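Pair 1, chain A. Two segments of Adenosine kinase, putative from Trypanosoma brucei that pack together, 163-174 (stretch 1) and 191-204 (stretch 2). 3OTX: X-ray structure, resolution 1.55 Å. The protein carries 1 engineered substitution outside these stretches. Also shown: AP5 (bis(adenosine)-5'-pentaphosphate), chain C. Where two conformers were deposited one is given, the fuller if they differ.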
# COMPACT_ATOMS: atom_id res chain seq x y z
N SER A 163 11.87 14.28 -4.72
CA SER A 163 10.46 13.97 -4.43
C SER A 163 9.87 14.94 -3.43
O SER A 163 10.61 15.54 -2.60
CB SER A 163 10.33 12.53 -3.89
OG SER A 163 10.79 11.60 -4.86
N ARG A 164 8.56 15.12 -3.49
CA ARG A 164 7.87 16.00 -2.52
C ARG A 164 6.75 15.28 -1.77
O ARG A 164 6.26 15.80 -0.78
CB ARG A 164 7.34 17.28 -3.18
CG ARG A 164 8.42 18.16 -3.74
CD ARG A 164 9.32 18.70 -2.61
NE ARG A 164 10.35 19.59 -3.12
CZ ARG A 164 11.58 19.20 -3.49
NH1 ARG A 164 11.95 17.91 -3.39
NH2 ARG A 164 12.43 20.12 -3.94
N ILE A 165 6.38 14.10 -2.25
CA ILE A 165 5.39 13.26 -1.57
C ILE A 165 6.04 11.89 -1.33
O ILE A 165 6.60 11.31 -2.27
CB ILE A 165 4.10 13.10 -2.42
CG1 ILE A 165 3.38 14.42 -2.61
CG2 ILE A 165 3.17 12.06 -1.78
CD1 ILE A 165 2.42 14.45 -3.82
N PHE A 166 6.01 11.42 -0.09
CA PHE A 166 6.65 10.18 0.32
C PHE A 166 5.56 9.28 0.85
O PHE A 166 4.82 9.67 1.77
CB PHE A 166 7.70 10.48 1.41
CG PHE A 166 8.82 11.37 0.91
CD1 PHE A 166 8.64 12.76 0.82
CD2 PHE A 166 10.04 10.81 0.52
CE1 PHE A 166 9.67 13.57 0.37
CE2 PHE A 166 11.07 11.64 0.04
CZ PHE A 166 10.88 13.00 -0.02
N TYR A 167 5.45 8.09 0.25
CA TYR A 167 4.44 7.14 0.66
C TYR A 167 5.11 5.83 1.01
O TYR A 167 5.80 5.22 0.16
CB TYR A 167 3.40 6.92 -0.45
CG TYR A 167 2.51 5.74 -0.16
CD1 TYR A 167 1.54 5.82 0.84
CD2 TYR A 167 2.67 4.56 -0.85
CE1 TYR A 167 0.73 4.72 1.12
CE2 TYR A 167 1.86 3.46 -0.57
CZ TYR A 167 0.91 3.56 0.41
OH TYR A 167 0.12 2.47 0.67
N PHE A 168 4.87 5.38 2.24
CA PHE A 168 5.31 4.07 2.68
C PHE A 168 4.12 3.24 3.06
O PHE A 168 3.20 3.75 3.69
CB PHE A 168 6.20 4.18 3.91
CG PHE A 168 7.63 4.50 3.59
CD1 PHE A 168 7.98 5.68 2.90
CD2 PHE A 168 8.63 3.66 4.04
CE1 PHE A 168 9.33 5.97 2.61
CE2 PHE A 168 9.98 3.96 3.79
CZ PHE A 168 10.32 5.13 3.06
N SER A 169 4.11 1.97 2.66
CA SER A 169 3.10 1.06 3.19
C SER A 169 3.41 0.77 4.65
O SER A 169 4.58 0.76 5.07
CB SER A 169 3.10 -0.24 2.40
OG SER A 169 4.26 -0.99 2.70
N GLY A 170 2.36 0.49 5.42
CA GLY A 170 2.55 0.01 6.78
C GLY A 170 3.39 -1.26 6.78
O GLY A 170 4.12 -1.53 7.71
N PHE A 171 3.29 -2.04 5.71
CA PHE A 171 4.12 -3.26 5.59
C PHE A 171 5.62 -3.05 5.67
O PHE A 171 6.34 -3.97 6.08
CB PHE A 171 3.79 -3.95 4.28
CG PHE A 171 2.39 -4.53 4.20
CD1 PHE A 171 1.57 -4.20 3.10
CD2 PHE A 171 1.94 -5.44 5.14
CE1 PHE A 171 0.28 -4.82 2.97
CE2 PHE A 171 0.64 -6.07 5.04
CZ PHE A 171 -0.16 -5.74 3.95
N THR A 172 6.09 -1.84 5.37
CA THR A 172 7.51 -1.53 5.54
C THR A 172 7.97 -1.59 7.01
O THR A 172 9.14 -1.75 7.26
CB THR A 172 7.91 -0.15 4.97
OG1 THR A 172 7.20 0.88 5.66
CG2 THR A 172 7.57 -0.09 3.48
N LEU A 173 7.04 -1.52 7.95
CA LEU A 173 7.43 -1.45 9.37
C LEU A 173 7.97 -2.78 9.87
O LEU A 173 8.58 -2.85 10.95
CB LEU A 173 6.22 -1.00 10.20
CG LEU A 173 5.81 0.43 9.83
CD1 LEU A 173 4.45 0.78 10.44
CD2 LEU A 173 6.86 1.47 10.29
N THR A 174 7.74 -3.85 9.10
CA THR A 174 8.27 -5.16 9.51
C THR A 174 9.72 -5.42 9.08
O THR A 174 10.32 -6.43 9.49
CB THR A 174 7.41 -6.35 9.03
OG1 THR A 174 7.75 -6.68 7.67
CG2 THR A 174 5.94 -6.05 9.15
N ASP A 191 10.27 20.12 2.73
CA ASP A 191 8.94 20.71 2.91
C ASP A 191 7.91 19.93 2.08
O ASP A 191 7.08 20.52 1.37
CB ASP A 191 8.91 22.20 2.52
CG ASP A 191 7.65 22.90 3.01
OD1 ASP A 191 7.11 22.48 4.06
OD2 ASP A 191 7.19 23.85 2.36
N GLY A 192 7.98 18.61 2.21
CA GLY A 192 7.12 17.65 1.48
C GLY A 192 6.07 17.12 2.41
O GLY A 192 5.73 17.75 3.45
N LEU A 193 5.50 15.99 2.00
CA LEU A 193 4.47 15.28 2.74
C LEU A 193 4.86 13.85 2.94
O LEU A 193 5.38 13.22 2.02
CB LEU A 193 3.17 15.30 1.95
CG LEU A 193 2.49 16.60 2.36
CD1 LEU A 193 2.08 17.45 1.18
CD2 LEU A 193 1.38 16.33 3.36
N PHE A 194 4.61 13.33 4.13
CA PHE A 194 4.81 11.92 4.42
C PHE A 194 3.49 11.26 4.70
O PHE A 194 2.71 11.75 5.52
CB PHE A 194 5.75 11.73 5.62
CG PHE A 194 6.19 10.30 5.78
CD1 PHE A 194 7.30 9.83 5.08
CD2 PHE A 194 5.45 9.42 6.55
CE1 PHE A 194 7.70 8.51 5.19
CE2 PHE A 194 5.84 8.06 6.66
CZ PHE A 194 6.96 7.61 5.95
N MET A 195 3.25 10.13 4.02
CA MET A 195 1.99 9.42 4.09
C MET A 195 2.24 7.95 4.34
O MET A 195 3.15 7.38 3.75
CB MET A 195 1.21 9.57 2.79
CG MET A 195 1.20 10.97 2.21
SD MET A 195 0.41 10.93 0.61
CE MET A 195 -1.04 9.98 1.02
N ILE A 196 1.42 7.35 5.18
CA ILE A 196 1.48 5.90 5.39
C ILE A 196 0.10 5.29 5.27
O ILE A 196 -0.92 5.98 5.52
CB ILE A 196 2.03 5.52 6.78
CG1 ILE A 196 1.25 6.19 7.91
CG2 ILE A 196 3.47 5.85 6.88
CD1 ILE A 196 1.83 5.90 9.27
N ASN A 197 0.04 4.03 4.87
CA ASN A 197 -1.17 3.24 4.98
C ASN A 197 -0.98 2.29 6.15
O ASN A 197 0.11 1.81 6.36
CB ASN A 197 -1.40 2.48 3.67
CG ASN A 197 -2.56 1.50 3.72
OD1 ASN A 197 -2.37 0.32 3.52
ND2 ASN A 197 -3.75 1.99 4.01
N LEU A 198 -2.05 1.98 6.88
CA LEU A 198 -1.93 1.04 7.99
C LEU A 198 -1.74 -0.42 7.57
O LEU A 198 -1.28 -1.23 8.38
CB LEU A 198 -3.13 1.20 8.93
CG LEU A 198 -3.24 2.57 9.62
CD1 LEU A 198 -4.36 2.52 10.67
CD2 LEU A 198 -1.88 2.95 10.26
N SER A 199 -2.11 -0.74 6.32
CA SER A 199 -1.83 -2.05 5.63
C SER A 199 -2.55 -3.28 6.14
O SER A 199 -3.10 -4.04 5.33
CB SER A 199 -0.33 -2.36 5.58
OG SER A 199 0.39 -1.41 4.79
N ALA A 200 -2.49 -3.54 7.44
CA ALA A 200 -3.11 -4.76 7.97
C ALA A 200 -3.27 -4.66 9.46
O ALA A 200 -2.42 -4.08 10.14
CB ALA A 200 -2.23 -6.00 7.62
N PRO A 201 -4.34 -5.27 9.99
CA PRO A 201 -4.44 -5.27 11.43
C PRO A 201 -3.19 -5.78 12.13
O PRO A 201 -2.89 -5.27 13.20
CB PRO A 201 -5.65 -6.19 11.70
CG PRO A 201 -6.53 -5.95 10.49
CD PRO A 201 -5.55 -5.79 9.33
N PHE A 202 -2.43 -6.70 11.54
CA PHE A 202 -1.23 -7.22 12.24
C PHE A 202 -0.12 -6.20 12.48
O PHE A 202 0.73 -6.38 13.35
CB PHE A 202 -0.68 -8.51 11.61
CG PHE A 202 0.14 -8.31 10.36
CD1 PHE A 202 1.46 -7.88 10.41
CD2 PHE A 202 -0.41 -8.64 9.13
CE1 PHE A 202 2.21 -7.74 9.23
CE2 PHE A 202 0.35 -8.51 7.95
CZ PHE A 202 1.65 -8.06 8.00
N ILE A 203 -0.15 -5.13 11.69
CA ILE A 203 0.79 -4.05 11.89
C ILE A 203 0.52 -3.41 13.27
O ILE A 203 1.45 -3.20 14.05
CB ILE A 203 0.68 -3.00 10.75
CG1 ILE A 203 1.14 -3.59 9.39
CG2 ILE A 203 1.47 -1.73 11.11
CD1 ILE A 203 2.65 -4.05 9.36
N MET A 204 -0.75 -3.10 13.55
CA MET A 204 -1.13 -2.52 14.84
C MET A 204 -0.97 -3.51 16.00
O MET A 204 -0.65 -3.11 17.12
CB MET A 204 -2.58 -2.04 14.78
CG MET A 204 -2.82 -0.64 14.16
SD MET A 204 -2.46 -0.42 12.42
CE MET A 204 -3.85 -1.35 11.70
PA AP5 C . -12.06 -0.85 0.64
O1A AP5 C . -12.82 -2.17 0.63
O2A AP5 C . -12.35 0.03 1.84
O3A AP5 C . -10.46 -1.05 0.60
PB AP5 C . -9.60 -2.19 1.36
O1B AP5 C . -10.36 -2.83 2.48
O2B AP5 C . -8.28 -1.58 1.67
O3B AP5 C . -9.47 -3.22 0.15
PG AP5 C . -9.13 -4.77 0.08
O1G AP5 C . -9.73 -5.28 -1.19
O2G AP5 C . -9.66 -5.60 1.23
O3G AP5 C . -7.58 -4.69 -0.07
PD AP5 C . -6.48 -5.87 -0.20
O1D AP5 C . -7.07 -7.27 -0.18
O2D AP5 C . -5.41 -5.52 0.79
O3D AP5 C . -5.98 -5.63 -1.72
PE AP5 C . -4.83 -4.61 -2.19
O1E AP5 C . -4.94 -3.33 -1.40
O2E AP5 C . -4.84 -4.51 -3.71
O5F AP5 C . -12.33 -0.13 -0.77
C5F AP5 C . -11.61 1.04 -1.13
C4F AP5 C . -12.41 1.81 -2.16
O4F AP5 C . -12.73 0.95 -3.26
C3F AP5 C . -13.78 2.28 -1.68
O3F AP5 C . -13.65 3.53 -1.05
C2F AP5 C . -14.61 2.28 -2.93
O2F AP5 C . -14.36 3.46 -3.67
C1F AP5 C . -14.02 1.11 -3.72
N9A AP5 C . -14.74 -0.18 -3.50
C8A AP5 C . -14.26 -1.28 -2.78
N7A AP5 C . -15.22 -2.25 -2.84
C5A AP5 C . -16.26 -1.79 -3.58
C6A AP5 C . -17.45 -2.35 -3.99
N6A AP5 C . -17.75 -3.63 -3.76
N1A AP5 C . -18.30 -1.60 -4.77
C2A AP5 C . -17.98 -0.31 -5.17
N3A AP5 C . -16.78 0.23 -4.76
C4A AP5 C . -15.93 -0.50 -4.00
O5J AP5 C . -3.46 -5.34 -1.71
C5J AP5 C . -3.12 -6.61 -2.25
C4J AP5 C . -1.60 -6.61 -2.30
O4J AP5 C . -1.05 -6.72 -0.97
C3J AP5 C . -1.01 -7.83 -3.01
O3J AP5 C . -0.55 -7.40 -4.30
C2J AP5 C . 0.12 -8.31 -2.10
O2J AP5 C . 1.35 -8.56 -2.78
C1J AP5 C . 0.27 -7.16 -1.14
N9B AP5 C . 0.87 -7.53 0.15
C8B AP5 C . 0.38 -8.47 1.01
N7B AP5 C . 1.24 -8.54 2.05
C5B AP5 C . 2.27 -7.66 1.85
C6B AP5 C . 3.40 -7.32 2.60
N6B AP5 C . 3.76 -7.94 3.74
N1B AP5 C . 4.24 -6.40 2.04
C2B AP5 C . 3.97 -5.71 0.87
N3B AP5 C . 2.88 -6.08 0.12
C4B AP5 C . 2.03 -7.01 0.64

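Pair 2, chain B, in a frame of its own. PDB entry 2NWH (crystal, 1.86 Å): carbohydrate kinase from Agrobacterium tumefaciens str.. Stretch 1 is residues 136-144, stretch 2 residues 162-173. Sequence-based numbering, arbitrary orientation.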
# COMPACT_ATOMS: atom_id res chain seq x y z
N ASP B 136 12.57 -12.00 3.51
CA ASP B 136 13.64 -11.08 3.95
C ASP B 136 13.10 -9.75 4.52
O ASP B 136 13.81 -9.03 5.23
CB ASP B 136 14.54 -10.73 2.74
CG ASP B 136 15.22 -11.93 2.16
OD1 ASP B 136 15.75 -12.77 2.96
OD2 ASP B 136 15.25 -12.05 0.91
N PHE B 137 11.86 -9.42 4.18
CA PHE B 137 11.24 -8.16 4.54
C PHE B 137 9.72 -8.40 4.54
O PHE B 137 9.20 -9.06 3.62
CB PHE B 137 11.55 -7.11 3.46
CG PHE B 137 11.69 -5.72 3.98
CD1 PHE B 137 12.93 -5.06 3.95
CD2 PHE B 137 10.59 -5.05 4.53
CE1 PHE B 137 13.08 -3.74 4.46
CE2 PHE B 137 10.71 -3.75 5.06
CZ PHE B 137 11.97 -3.08 5.01
N LEU B 138 9.02 -7.86 5.54
CA LEU B 138 7.56 -7.99 5.67
C LEU B 138 6.87 -6.68 5.36
O LEU B 138 7.42 -5.57 5.64
CB LEU B 138 7.17 -8.39 7.10
CG LEU B 138 7.88 -9.64 7.66
CD1 LEU B 138 7.45 -9.88 9.09
CD2 LEU B 138 7.65 -10.87 6.78
N LEU B 139 5.66 -6.79 4.81
CA LEU B 139 4.84 -5.62 4.59
C LEU B 139 3.42 -5.95 5.01
O LEU B 139 2.87 -6.96 4.58
CB LEU B 139 4.86 -5.18 3.11
CG LEU B 139 3.84 -4.06 2.73
CD1 LEU B 139 4.14 -2.73 3.48
CD2 LEU B 139 3.82 -3.87 1.18
N CYS B 140 2.80 -5.08 5.79
CA CYS B 140 1.40 -5.32 6.12
C CYS B 140 0.61 -4.07 5.80
O CYS B 140 1.18 -3.00 5.49
CB CYS B 140 1.26 -5.71 7.61
SG CYS B 140 1.68 -4.35 8.79
N ASP B 141 -0.71 -4.19 5.88
CA ASP B 141 -1.51 -3.00 5.85
C ASP B 141 -2.54 -3.06 6.98
O ASP B 141 -2.76 -4.11 7.63
CB ASP B 141 -2.12 -2.73 4.49
CG ASP B 141 -3.21 -3.74 4.12
OD1 ASP B 141 -3.86 -4.29 5.04
OD2 ASP B 141 -3.42 -3.97 2.92
N ALA B 142 -3.16 -1.90 7.21
CA ALA B 142 -4.03 -1.75 8.35
C ALA B 142 -5.45 -2.28 8.06
O ALA B 142 -6.37 -1.99 8.83
CB ALA B 142 -4.02 -0.26 8.84
N ASN B 143 -5.61 -3.06 6.98
CA ASN B 143 -6.84 -3.84 6.77
C ASN B 143 -6.97 -4.99 7.77
O ASN B 143 -8.08 -5.47 8.06
CB ASN B 143 -6.94 -4.43 5.36
CG ASN B 143 -7.28 -3.42 4.31
OD1 ASN B 143 -6.55 -3.25 3.32
ND2 ASN B 143 -8.40 -2.72 4.52
N LEU B 144 -5.82 -5.47 8.25
CA LEU B 144 -5.81 -6.56 9.23
C LEU B 144 -6.28 -6.03 10.59
O LEU B 144 -6.10 -4.86 10.90
CB LEU B 144 -4.39 -7.10 9.41
CG LEU B 144 -3.64 -7.70 8.21
CD1 LEU B 144 -2.25 -8.17 8.68
CD2 LEU B 144 -4.40 -8.83 7.56
N PRO B 162 12.62 -7.11 9.12
CA PRO B 162 12.13 -5.74 8.95
C PRO B 162 10.63 -5.75 8.66
O PRO B 162 10.15 -6.61 7.87
CB PRO B 162 12.92 -5.23 7.72
CG PRO B 162 14.22 -6.03 7.80
CD PRO B 162 13.76 -7.41 8.23
N LEU B 163 9.90 -4.81 9.27
CA LEU B 163 8.45 -4.70 9.00
C LEU B 163 8.07 -3.29 8.54
O LEU B 163 8.33 -2.32 9.26
CB LEU B 163 7.62 -5.06 10.24
CG LEU B 163 6.08 -4.93 10.26
CD1 LEU B 163 5.38 -5.87 9.30
CD2 LEU B 163 5.55 -5.17 11.69
N ALA B 164 7.45 -3.22 7.37
CA ALA B 164 6.80 -2.00 6.87
C ALA B 164 5.26 -2.12 6.91
O ALA B 164 4.70 -3.21 6.94
CB ALA B 164 7.26 -1.72 5.41
N ALA B 165 4.59 -0.99 6.87
CA ALA B 165 3.15 -0.91 7.03
C ALA B 165 2.58 0.20 6.18
O ALA B 165 3.18 1.28 6.05
CB ALA B 165 2.82 -0.67 8.49
N ILE B 166 1.42 -0.06 5.61
CA ILE B 166 0.66 0.96 4.89
C ILE B 166 -0.60 1.25 5.69
O ILE B 166 -1.36 0.33 6.05
CB ILE B 166 0.30 0.45 3.47
CG1 ILE B 166 1.54 0.37 2.58
CG2 ILE B 166 -0.72 1.34 2.74
CD1 ILE B 166 1.22 -0.52 1.35
N ALA B 167 -0.85 2.54 5.92
CA ALA B 167 -1.88 3.02 6.84
C ALA B 167 -3.32 2.86 6.35
O ALA B 167 -4.24 2.79 7.16
CB ALA B 167 -1.61 4.48 7.20
N ILE B 168 -3.50 2.86 5.02
CA ILE B 168 -4.77 2.67 4.30
C ILE B 168 -5.75 3.84 4.39
O ILE B 168 -6.19 4.34 3.37
CB ILE B 168 -5.48 1.30 4.62
CG1 ILE B 168 -4.56 0.11 4.30
CG2 ILE B 168 -6.74 1.13 3.78
CD1 ILE B 168 -4.26 -0.06 2.80
N SER B 169 -6.08 4.26 5.61
CA SER B 169 -7.03 5.36 5.86
C SER B 169 -6.82 5.90 7.28
O SER B 169 -6.23 5.20 8.12
CB SER B 169 -8.47 4.87 5.66
OG SER B 169 -8.87 3.97 6.70
N PRO B 170 -7.30 7.15 7.56
CA PRO B 170 -7.15 7.68 8.93
C PRO B 170 -7.85 6.78 9.96
O PRO B 170 -7.31 6.54 11.05
CB PRO B 170 -7.79 9.06 8.88
CG PRO B 170 -8.36 9.23 7.52
CD PRO B 170 -7.99 8.08 6.66
N ALA B 171 -9.02 6.26 9.59
CA ALA B 171 -9.76 5.32 10.44
C ALA B 171 -8.95 4.07 10.78
O ALA B 171 -8.96 3.61 11.92
CB ALA B 171 -11.10 4.95 9.79
N LYS B 172 -8.24 3.52 9.79
CA LYS B 172 -7.54 2.25 9.95
C LYS B 172 -6.18 2.42 10.60
O LYS B 172 -5.76 1.56 11.38
CB LYS B 172 -7.43 1.51 8.62
CG LYS B 172 -8.77 0.91 8.15
CD LYS B 172 -8.58 -0.04 6.97
CE LYS B 172 -9.70 0.07 5.94
NZ LYS B 172 -11.00 -0.48 6.42
N ALA B 173 -5.50 3.54 10.30
CA ALA B 173 -4.16 3.82 10.83
C ALA B 173 -4.00 3.57 12.34
O ALA B 173 -2.98 3.01 12.77
CB ALA B 173 -3.75 5.26 10.49

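The sharpest difference between the two pairs lies just past the strands, where Gly170(A) in pair 1 matches Ala142(B) in pair 2. Gly170(A) sits so close to the second stretch that an ideal CB would lie 2.6 Å from Asn197(A) O and 2.8 Å from Leu198(A) O, both clashes. Ala142(B) carries that methyl and has room for it: its CB rests 3.5 Å from Ala167(B) O and 3.8 Å from Lys172(B) CB. The CA atoms of Gly170(A) and Ala142(B) lie 1.1 Å apart after superposition, farther than those in the middle of the strands.

The framework is otherwise common. Fourteen central residues superpose with an RMSD of 0.6 Å, and in each pair two parallel strands cross at a shallow angle, -19° in pair 1 and -24° in pair 2. The ladders correspond bond for bond at their centre. Phe166(A) O accepts from Met195(A) N at 2.8 Å, as Leu138(B) O does from Ala164(B) N at 2.9 Å; Phe168(A) N donates to Met195(A) O at 3.0 Å, as Cys140(B) N does to Ala164(B) O at 2.9 Å. The next rung diverges: Asn197(A) N to Phe168(A) O is weak at 3.4 Å, whereas Ile166(B) N to Cys140(B) O is 3.0 Å.

Upon this scaffold, bulk is distributed differently. On one face, Phe168(A) and Phe194(A) form an oblique aromatic pair with centroids 5.4 Å apart. Their counterparts are Cys140(B) and Leu163(B), where the contact is between smaller side chains, Cys140(B) SG to Leu163(B) CD1 at 4.0 Å. On the other face, Tyr167(A) reaches along the neighbouring strand until its OH lies 3.4 Å from Asn197(A) CB; the matching Leu139(B) turns the same way, with chi1 also t, and places CD1 4.1 Å from Ile166(B) CG1.

After the strands, the CA atoms of Ser199(A) and Ile168(B) fall 0.5 Å apart after superposition, both residues with positive phi. Ser199(A) OG accepts from Phe171(A) N at 3.1 Å, while its CB lies over the Phe171(A) ring, 3.5 Å from the centroid. The opposite face of that ring meets the bound bis(adenosine)-5'-pentaphosphate. Ile168(B) offers no such acceptor and packs CG1 against Asp141(B) CB at 3.7 Å. Farther on, Ile203(A) brings CD1 to 3.4 Å from Gly170(A) O, and the matching Lys172(B) lays CD 3.5 Å from Ala142(B) O.

The general principle is that a backbone register can be shared while the side chains on it differ in size and chemistry; here the matched CA atoms lie closest in the middle of the strands and mostly drift farther apart beyond them.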